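Local coordinates for protein probable 3-hydroxyisobutyrate dehydrogenase (Pseudomonas aeruginosa, PDB 3OBB) that catalyses the NAD-dependent oxidation of L-serine and methyl-L-serine as a homotetramer, with low activity toward beta-hydroxyisobutyrate, at residues Leu76-Asp81 with Arg105-Ala110; Gly186-Met191 with Val289-Phe294; Ser234-Gly239 with Ala283-Ser288. All blocks are in the same frame, centred on the assembly; numbering follows the deposited sequence.

Contact 1 of 3, residues Leu76-Asp81 with Arg105-Ala110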
loop_
_atom_site.group_PDB
_atom_site.type_symbol
_atom_site.label_atom_id
_atom_site.label_comp_id
_atom_site.label_asym_id
_atom_site.label_seq_id
_atom_site.Cartn_x
_atom_site.Cartn_y
_atom_site.Cartn_z
ATOM N N LEU A 76 -8.987 -31.190 15.091
ATOM C CA LEU A 76 -8.905 -31.916 16.357
ATOM C C LEU A 76 -10.268 -32.055 17.021
ATOM O O LEU A 76 -10.646 -33.152 17.424
ATOM C CB LEU A 76 -7.951 -31.225 17.327
ATOM C CG LEU A 76 -7.789 -31.827 18.725
ATOM C CD1 LEU A 76 -6.871 -33.023 18.663
ATOM C CD2 LEU A 76 -7.241 -30.796 19.693
ATOM N N TYR A 77 -10.995 -30.945 17.134
ATOM C CA TYR A 77 -12.268 -30.904 17.856
ATOM C C TYR A 77 -13.473 -31.434 17.087
ATOM O O TYR A 77 -14.434 -31.861 17.703
ATOM C CB TYR A 77 -12.602 -29.468 18.264
ATOM C CG TYR A 77 -11.994 -29.006 19.558
ATOM C CD1 TYR A 77 -10.868 -28.191 19.555
ATOM C CD2 TYR A 77 -12.564 -29.346 20.783
ATOM C CE1 TYR A 77 -10.308 -27.740 20.737
ATOM C CE2 TYR A 77 -12.017 -28.903 21.971
ATOM C CZ TYR A 77 -10.878 -28.088 21.939
ATOM O OH TYR A 77 -10.300 -27.640 23.100
ATOM N N LEU A 78 -13.419 -31.376 15.756
ATOM C CA LEU A 78 -14.606 -31.497 14.908
ATOM C C LEU A 78 -14.736 -32.783 14.083
ATOM O O LEU A 78 -15.855 -33.193 13.736
ATOM C CB LEU A 78 -14.697 -30.291 13.961
ATOM C CG LEU A 78 -15.163 -28.943 14.520
ATOM C CD1 LEU A 78 -15.461 -27.961 13.398
ATOM C CD2 LEU A 78 -16.410 -29.126 15.355
ATOM N N ASP A 79 -13.608 -33.420 13.785
ATOM C CA ASP A 79 -13.535 -34.428 12.716
ATOM C C ASP A 79 -14.440 -35.664 12.776
ATOM O O ASP A 79 -14.418 -36.457 11.827
ATOM C CB ASP A 79 -12.082 -34.859 12.476
ATOM C CG ASP A 79 -11.330 -33.905 11.551
ATOM O OD1 ASP A 79 -11.836 -32.791 11.283
ATOM O OD2 ASP A 79 -10.221 -34.276 11.099
ATOM N N ASP A 80 -15.223 -35.836 13.851
ATOM C CA ASP A 80 -16.268 -36.906 13.940
ATOM C C ASP A 80 -15.802 -38.194 14.642
ATOM O O ASP A 80 -16.365 -39.267 14.437
ATOM C CB ASP A 80 -16.832 -37.254 12.549
ATOM C CG ASP A 80 -18.295 -37.642 12.586
ATOM O OD1 ASP A 80 -18.606 -38.853 12.482
ATOM O OD2 ASP A 80 -19.133 -36.722 12.717
ATOM N N ASP A 81 -14.774 -38.049 15.477
ATOM C CA ASP A 81 -14.071 -39.137 16.150
ATOM C C ASP A 81 -13.240 -38.485 17.275
ATOM O O ASP A 81 -12.000 -38.544 17.294
ATOM C CB ASP A 81 -13.172 -39.871 15.146
ATOM C CG ASP A 81 -12.560 -38.926 14.105
ATOM O OD1 ASP A 81 -11.414 -38.472 14.296
ATOM O OD2 ASP A 81 -13.233 -38.628 13.102
ATOM N N ARG A 105 -16.443 -20.038 15.387
ATOM C CA ARG A 105 -17.908 -20.149 15.417
ATOM C C ARG A 105 -18.351 -21.567 15.079
ATOM O O ARG A 105 -19.275 -22.112 15.697
ATOM C CB ARG A 105 -18.565 -19.177 14.430
ATOM C CG ARG A 105 -18.504 -17.746 14.885
ATOM C CD ARG A 105 -19.156 -16.792 13.913
ATOM N NE ARG A 105 -18.406 -15.548 14.011
ATOM C CZ ARG A 105 -17.697 -14.998 13.032
ATOM N NH1 ARG A 105 -17.677 -15.526 11.815
ATOM N NH2 ARG A 105 -17.055 -13.872 13.275
ATOM N N LYS A 106 -17.702 -22.134 14.068
ATOM C CA LYS A 106 -17.925 -23.505 13.635
ATOM C C LYS A 106 -17.725 -24.483 14.801
ATOM O O LYS A 106 -18.603 -25.316 15.075
ATOM C CB LYS A 106 -16.993 -23.815 12.462
ATOM C CG LYS A 106 -17.259 -25.104 11.771
ATOM C CD LYS A 106 -17.443 -24.902 10.259
ATOM C CE LYS A 106 -17.148 -26.205 9.511
ATOM N NZ LYS A 106 -15.757 -26.690 9.856
ATOM N N ILE A 107 -16.590 -24.376 15.495
ATOM C CA ILE A 107 -16.370 -25.170 16.703
ATOM C C ILE A 107 -17.416 -24.831 17.769
ATOM O O ILE A 107 -17.957 -25.740 18.385
ATOM C CB ILE A 107 -14.918 -25.044 17.281
ATOM C CG1 ILE A 107 -13.887 -25.518 16.250
ATOM C CG2 ILE A 107 -14.748 -25.917 18.507
ATOM C CD1 ILE A 107 -12.506 -24.851 16.373
ATOM N N HIS A 108 -17.701 -23.541 17.990
ATOM C CA HIS A 108 -18.705 -23.139 19.000
ATOM C C HIS A 108 -20.061 -23.835 18.807
ATOM O O HIS A 108 -20.662 -24.331 19.767
ATOM C CB HIS A 108 -18.934 -21.625 19.002
ATOM C CG HIS A 108 -18.137 -20.881 20.035
ATOM N ND1 HIS A 108 -18.473 -20.874 21.369
ATOM C CD2 HIS A 108 -17.057 -20.077 19.917
ATOM C CE1 HIS A 108 -17.632 -20.108 22.033
ATOM N NE2 HIS A 108 -16.759 -19.611 21.175
ATOM N N ALA A 109 -20.530 -23.853 17.559
ATOM C CA ALA A 109 -21.830 -24.409 17.204
ATOM C C ALA A 109 -21.860 -25.909 17.404
ATOM O O ALA A 109 -22.867 -26.468 17.880
ATOM C CB ALA A 109 -22.202 -24.055 15.745
ATOM N N ALA A 110 -20.774 -26.577 17.022
ATOM C CA ALA A 110 -20.707 -28.015 17.226
ATOM C C ALA A 110 -20.722 -28.306 18.729
ATOM O O ALA A 110 -21.453 -29.185 19.169
ATOM C CB ALA A 110 -19.503 -28.621 16.535
#
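Leu-78, toward the C-terminal end of helix 70-78, reaches into the side of helix 101-112 and touches Lys-106, Ile-107 and Ala-110. Its CB points at that helix, but contact starts one atom further out. With CG anti to the carbonyl carbon (chi1 -76°), the branch point is set against Ile-107, Leu-78 CG lying 4.0 Å from Ile-107 CG1. From here the two methyls part. Leu-78 CD1 goes to Lys-106, 3.7 Å from Lys-106 CG, and it also meets Lys-106 NZ at 3.8 Å because the bent lysine chain brings its end back over the leucine. The ammonium forms a salt bridge with Glu-74, one turn earlier on the leucine's own helix, and so ties the lysine back to the helix that carries Leu-78. Leu-78 CD2 takes the other direction and presses on Ala-110, one turn beyond Lys-106; the 3.3 Å between Leu-78 CD2 and Ala-110 CB is tighter than ordinary van der Waals contact. Deeper in, Tyr-77 CB approaches Ile-107 CG2 at 4.2 Å, an apolar contact made at the root of the tyrosine. Its ring runs on toward Val-93 and Glu-95 of strand 92-95 and ends in a hydroxyl bonded to Ser-65, while Ile-107 packs on Met-118 of strand 117-124. The two helices are successive crossovers linking parallel strands 62-65, 92-95 and 117-124, and their apolar packing, side by side against one sheet, is that of beta-alpha-beta units in the Rossmann-type NAD-binding domain.

Contact 2 of 3, residues Gly186-Met191 with Val289-Phe294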
loop_
_atom_site.group_PDB
_atom_site.type_symbol
_atom_site.label_atom_id
_atom_site.label_comp_id
_atom_site.label_asym_id
_atom_site.label_seq_id
_atom_site.Cartn_x
_atom_site.Cartn_y
_atom_site.Cartn_z
ATOM N N GLY A 186 4.700 1.310 11.179
ATOM C CA GLY A 186 4.630 2.751 11.278
ATOM C C GLY A 186 5.788 3.268 12.125
ATOM O O GLY A 186 6.503 4.174 11.709
ATOM N N THR A 187 5.995 2.690 13.301
ATOM C CA THR A 187 7.039 3.139 14.210
ATOM C C THR A 187 8.475 2.945 13.644
ATOM O O THR A 187 9.310 3.862 13.663
ATOM C CB THR A 187 6.863 2.513 15.643
ATOM O OG1 THR A 187 5.541 2.823 16.163
ATOM C CG2 THR A 187 7.937 3.078 16.609
ATOM N N ALA A 188 8.729 1.777 13.075
ATOM C CA ALA A 188 10.023 1.461 12.495
ATOM C C ALA A 188 10.361 2.412 11.342
ATOM O O ALA A 188 11.514 2.835 11.178
ATOM C CB ALA A 188 10.012 0.026 12.004
ATOM N N GLU A 189 9.359 2.729 10.526
ATOM C CA GLU A 189 9.585 3.585 9.374
ATOM C C GLU A 189 9.792 5.041 9.814
ATOM O O GLU A 189 10.573 5.782 9.185
ATOM C CB GLU A 189 8.423 3.455 8.369
ATOM C CG GLU A 189 7.345 4.486 8.486
ATOM C CD GLU A 189 6.219 4.306 7.418
ATOM O OE1 GLU A 189 6.247 3.307 6.660
ATOM O OE2 GLU A 189 5.330 5.191 7.348
ATOM N N ALA A 190 9.081 5.443 10.874
ATOM C CA ALA A 190 9.217 6.808 11.417
ATOM C C ALA A 190 10.598 6.971 12.050
ATOM O O ALA A 190 11.275 7.962 11.792
ATOM C CB ALA A 190 8.118 7.098 12.427
HETATM N N MSE A 191 11.036 5.988 12.833
HETATM C CA MSE A 191 12.369 6.014 13.475
HETATM C C MSE A 191 13.478 6.135 12.431
HETATM O O MSE A 191 14.415 6.932 12.573
HETATM C CB MSE A 191 12.606 4.734 14.314
HETATM C CG MSE A 191 11.725 4.591 15.589
HETATM SE SE MSE A 191 12.100 5.977 16.911
HETATM C CE MSE A 191 14.015 5.618 17.215
ATOM N N VAL A 289 11.805 -6.941 13.934
ATOM C CA VAL A 289 12.835 -7.096 12.884
ATOM C C VAL A 289 12.428 -6.400 11.572
ATOM O O VAL A 289 13.277 -6.097 10.701
ATOM C CB VAL A 289 13.179 -8.591 12.643
ATOM C CG1 VAL A 289 12.095 -9.294 11.756
ATOM C CG2 VAL A 289 14.571 -8.733 12.039
ATOM N N VAL A 290 11.143 -6.055 11.484
ATOM C CA VAL A 290 10.654 -5.251 10.374
ATOM C C VAL A 290 11.499 -3.975 10.241
ATOM O O VAL A 290 11.611 -3.442 9.148
ATOM C CB VAL A 290 9.114 -4.986 10.523
ATOM C CG1 VAL A 290 8.817 -3.930 11.590
ATOM C CG2 VAL A 290 8.452 -4.643 9.187
ATOM N N GLN A 291 12.099 -3.514 11.352
ATOM C CA GLN A 291 13.051 -2.382 11.350
ATOM C C GLN A 291 14.109 -2.490 10.247
ATOM O O GLN A 291 14.494 -1.491 9.667
ATOM C CB GLN A 291 13.743 -2.211 12.731
ATOM C CG GLN A 291 14.529 -0.868 12.905
ATOM C CD GLN A 291 13.620 0.359 12.829
ATOM O OE1 GLN A 291 13.064 0.794 13.829
ATOM N NE2 GLN A 291 13.472 0.919 11.638
ATOM N N LYS A 292 14.567 -3.708 9.960
ATOM C CA LYS A 292 15.632 -3.964 8.999
ATOM C C LYS A 292 15.260 -3.576 7.551
ATOM O O LYS A 292 16.140 -3.222 6.727
ATOM C CB LYS A 292 16.002 -5.444 9.042
ATOM C CG LYS A 292 16.726 -5.878 10.322
ATOM C CD LYS A 292 17.500 -7.177 10.060
ATOM C CE LYS A 292 18.161 -7.729 11.319
ATOM N NZ LYS A 292 19.419 -6.939 11.497
ATOM N N LEU A 293 13.978 -3.673 7.227
ATOM C CA LEU A 293 13.502 -3.142 5.937
ATOM C C LEU A 293 13.914 -1.671 5.718
ATOM O O LEU A 293 14.278 -1.276 4.600
ATOM C CB LEU A 293 11.979 -3.280 5.829
ATOM C CG LEU A 293 11.419 -4.707 5.685
ATOM C CD1 LEU A 293 9.916 -4.633 5.429
ATOM C CD2 LEU A 293 12.128 -5.441 4.550
ATOM N N PHE A 294 13.923 -0.886 6.799
ATOM C CA PHE A 294 14.133 0.573 6.709
ATOM C C PHE A 294 15.510 1.071 7.099
ATOM O O PHE A 294 15.884 2.184 6.710
ATOM C CB PHE A 294 13.084 1.299 7.553
ATOM C CG PHE A 294 11.698 0.798 7.324
ATOM C CD1 PHE A 294 11.076 -0.001 8.274
ATOM C CD2 PHE A 294 11.036 1.099 6.144
ATOM C CE1 PHE A 294 9.798 -0.473 8.073
ATOM C CE2 PHE A 294 9.751 0.615 5.918
ATOM C CZ PHE A 294 9.136 -0.178 6.886
#
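Val-290 makes the first touch on helix 168-196, its CG1 lying 4.2 Å from Ala-188 CB. That methyl sits between the backbone N and the carbonyl carbon (chi1 76°), and the same side chain also packs on Met-184 and Ile-185, further back along the long helix. Gln-291 follows with the polar link. Its CG is anti to the backbone N, and a bend at chi2 brings the amide across to Ala-188, where Gln-291 NE2 donates to Ala-188 O at 2.8 Å. The N-H points almost straight at the oxygen (164°), and the acceptor lies close to the glutamine's own amide plane. Seen from the carbonyl, however, the donor stands above the peptide plane, 36° out of it. The other end of the amide stays near the helix too: Gln-291 OE1 is 3.6 Å from Ala-188 CB and 4.0 Å from the CB of Met-191, present here as selenomethionine. Two residues on, Leu-293 does not reach the long helix itself but places its CB over one face of the Phe-294 ring. Phe-294 presents the opposite face to Glu-189, whose CB lies 3.9 Å from the ring centroid and nearly on the normal, a CH-pi contact; Ala-188 CB comes obliquely within 3.9 Å of CD1 of Phe-294. Beyond its CB, the Glu-189 carboxylate leaves the ring and accepts from the backbone N of Met-266 and Gly-267 of the second subunit, bonds that would probably favour its ionised form. The short, weakly bonded helical turn at about 291-294 thus lies against the long helix 168-196, with helix 265-279 packing on Val-290 and Leu-293, helix 201-209 on Met-191, and Pro-265 of the second subunit reaching both Glu-189 and Phe-294.

Contact 3 of 3, residues Ser234-Gly239 with Ala283-Ser288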
loop_
_atom_site.group_PDB
_atom_site.type_symbol
_atom_site.label_atom_id
_atom_site.label_comp_id
_atom_site.label_asym_id
_atom_site.label_seq_id
_atom_site.Cartn_x
_atom_site.Cartn_y
_atom_site.Cartn_z
ATOM N N SER A 234 17.483 -4.676 20.721
ATOM C CA SER A 234 18.784 -4.482 21.333
ATOM C C SER A 234 19.565 -5.778 21.481
ATOM O O SER A 234 20.681 -5.768 21.991
ATOM C CB SER A 234 18.659 -3.754 22.681
ATOM O OG SER A 234 18.110 -2.441 22.516
ATOM N N ARG A 235 18.991 -6.895 21.034
ATOM C CA ARG A 235 19.693 -8.183 21.056
ATOM C C ARG A 235 19.438 -8.887 19.727
ATOM O O ARG A 235 19.138 -10.101 19.672
ATOM C CB ARG A 235 19.239 -9.043 22.239
ATOM C CG ARG A 235 17.728 -9.247 22.293
ATOM C CD ARG A 235 17.312 -10.043 23.538
ATOM N NE ARG A 235 15.928 -10.506 23.419
ATOM C CZ ARG A 235 14.864 -9.876 23.894
ATOM N NH1 ARG A 235 14.964 -8.705 24.535
ATOM N NH2 ARG A 235 13.680 -10.424 23.720
ATOM N N ASP A 236 19.526 -8.102 18.654
ATOM C CA ASP A 236 19.495 -8.637 17.308
ATOM C C ASP A 236 18.172 -9.345 16.981
ATOM O O ASP A 236 18.153 -10.351 16.263
ATOM C CB ASP A 236 20.654 -9.621 17.132
ATOM C CG ASP A 236 21.586 -9.204 16.013
ATOM O OD1 ASP A 236 21.071 -8.883 14.891
ATOM O OD2 ASP A 236 22.824 -9.151 16.288
ATOM N N TYR A 237 17.076 -8.843 17.541
ATOM C CA TYR A 237 15.762 -9.399 17.267
ATOM C C TYR A 237 15.658 -10.895 17.582
ATOM O O TYR A 237 14.872 -11.572 16.957
ATOM C CB TYR A 237 15.362 -9.092 15.805
ATOM C CG TYR A 237 15.437 -7.602 15.532
ATOM C CD1 TYR A 237 16.566 -7.056 14.944
ATOM C CD2 TYR A 237 14.414 -6.738 15.942
ATOM C CE1 TYR A 237 16.682 -5.693 14.723
ATOM C CE2 TYR A 237 14.505 -5.355 15.703
ATOM C CZ TYR A 237 15.652 -4.849 15.083
ATOM O OH TYR A 237 15.796 -3.506 14.842
ATOM N N SER A 238 16.403 -11.400 18.574
ATOM C CA SER A 238 16.198 -12.785 19.036
ATOM C C SER A 238 15.045 -12.819 20.044
ATOM O O SER A 238 14.841 -11.842 20.785
ATOM C CB SER A 238 17.460 -13.321 19.719
ATOM O OG SER A 238 17.796 -12.482 20.829
ATOM N N GLY A 239 14.308 -13.918 20.073
ATOM C CA GLY A 239 13.215 -14.125 21.017
ATOM C C GLY A 239 12.009 -13.287 20.675
ATOM O O GLY A 239 11.756 -13.025 19.495
ATOM N N ALA A 283 11.771 -15.359 9.606
ATOM C CA ALA A 283 10.580 -15.983 10.205
ATOM C C ALA A 283 10.692 -16.152 11.722
ATOM O O ALA A 283 9.732 -15.885 12.444
ATOM C CB ALA A 283 10.294 -17.344 9.530
ATOM N N GLU A 284 11.859 -16.534 12.226
ATOM C CA GLU A 284 11.972 -16.745 13.662
ATOM C C GLU A 284 12.563 -15.583 14.453
ATOM O O GLU A 284 12.854 -15.746 15.638
ATOM C CB GLU A 284 12.767 -18.017 13.989
ATOM C CG GLU A 284 12.314 -19.258 13.239
ATOM C CD GLU A 284 12.209 -20.475 14.139
ATOM O OE1 GLU A 284 12.968 -20.607 15.144
ATOM O OE2 GLU A 284 11.345 -21.306 13.821
ATOM N N ARG A 285 12.758 -14.423 13.815
ATOM C CA ARG A 285 13.175 -13.239 14.560
ATOM C C ARG A 285 11.937 -12.612 15.199
ATOM O O ARG A 285 10.778 -12.870 14.774
ATOM C CB ARG A 285 13.938 -12.228 13.670
ATOM C CG ARG A 285 15.203 -12.806 13.004
ATOM C CD ARG A 285 16.501 -12.275 13.664
ATOM N NE ARG A 285 17.660 -12.542 12.805
ATOM C CZ ARG A 285 18.730 -11.762 12.689
ATOM N NH1 ARG A 285 18.836 -10.635 13.387
ATOM N NH2 ARG A 285 19.713 -12.120 11.867
ATOM N N ASP A 286 12.171 -11.800 16.228
ATOM C CA ASP A 286 11.079 -11.025 16.805
ATOM C C ASP A 286 10.457 -10.122 15.721
ATOM O O ASP A 286 11.178 -9.585 14.866
ATOM C CB ASP A 286 11.579 -10.157 17.953
ATOM C CG ASP A 286 10.513 -9.179 18.414
ATOM O OD1 ASP A 286 9.552 -9.662 19.086
ATOM O OD2 ASP A 286 10.610 -7.955 18.064
ATOM N N PHE A 287 9.134 -9.937 15.761
ATOM C CA PHE A 287 8.445 -9.222 14.686
ATOM C C PHE A 287 8.944 -7.774 14.512
ATOM O O PHE A 287 8.763 -7.204 13.454
ATOM C CB PHE A 287 6.907 -9.273 14.869
ATOM C CG PHE A 287 6.393 -8.416 16.007
ATOM C CD1 PHE A 287 6.796 -8.661 17.331
ATOM C CD2 PHE A 287 5.540 -7.332 15.750
ATOM C CE1 PHE A 287 6.318 -7.864 18.389
ATOM C CE2 PHE A 287 5.050 -6.531 16.787
ATOM C CZ PHE A 287 5.437 -6.787 18.108
ATOM N N SER A 288 9.571 -7.168 15.528
ATOM C CA SER A 288 10.139 -5.818 15.335
ATOM C C SER A 288 11.338 -5.771 14.367
ATOM O O SER A 288 11.794 -4.692 13.994
ATOM C CB SER A 288 10.413 -5.094 16.678
ATOM O OG SER A 288 11.494 -5.661 17.394
HETATM O O HOH W 1 11.390 -15.031 17.648
#
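Asp-286, which faces Tyr-237 and Gly-239 across the contact, has its OD2 gripped by two donors of Ser-288: the backbone N at 2.9 Å, closing an Asx turn, and OG in a short bond of 2.5 Å. The two come from different directions, OG nearly in line with the C-O bond and the amide from well above the carboxylate plane. OD1 is held as well, by Tyr-221 OH and Phe-241 N, so the whole carboxylate is fixed where the chain enters the 3-10 turn. Its backbone supplies the main link to the other loop: Asp-286 N donates to Tyr-237 O at 2.8 Å, almost straight (169°). Asp-236 and Tyr-237 both have left-handed backbone conformations, a tight bend that offers their successive carbonyls to Arg-285 and Asp-286. Arg-285 lies alongside Asp-236, the two side chains pointing the same way, and its NH1 makes two weak bonds there, to Asp-236 O and to Asp-236 OD1; the second belongs to a salt bridge of 3.2 Å between NH1 and OD1, with carboxylate and guanidinium planes 73° apart. At the far end of the bend a water donates to both Gly-239 O and Glu-284 O; Gly-239 itself lies beside a bound acetate, probably from the crystallisation liquor, and about 7 Å (nearest atoms) from His-13, an NAD-binding residue. The Tyr-237 ring dips inward, its hydroxyl bonded to Pro-223 O and Gln-298 NE2, while Ser-288 OG sits in plane at the ring edge, 3.4 Å from Tyr-237 CD2.

How the contacts relate
Contact 1 belongs to the NAD-binding domain, whereas contacts 2 and 3 share the helical C-terminal domain on the opposite side of the chain's centre; their centres lie about 40 and 35 Å from that of contact 1. Contact 2 is buried and borders the second subunit; contacts 1 and 3 are partly buried. Their chemistry follows: contact 1 is aliphatic packing between helices, contact 2 combines one amide bond with a ring face, and contact 3 joins two loops largely by polar bonds and a water. Contacts 2 and 3 adjoin, since 283-288 runs directly into 289-294, and Tyr-237 OH comes 3.2 Å from Gln-291 CB.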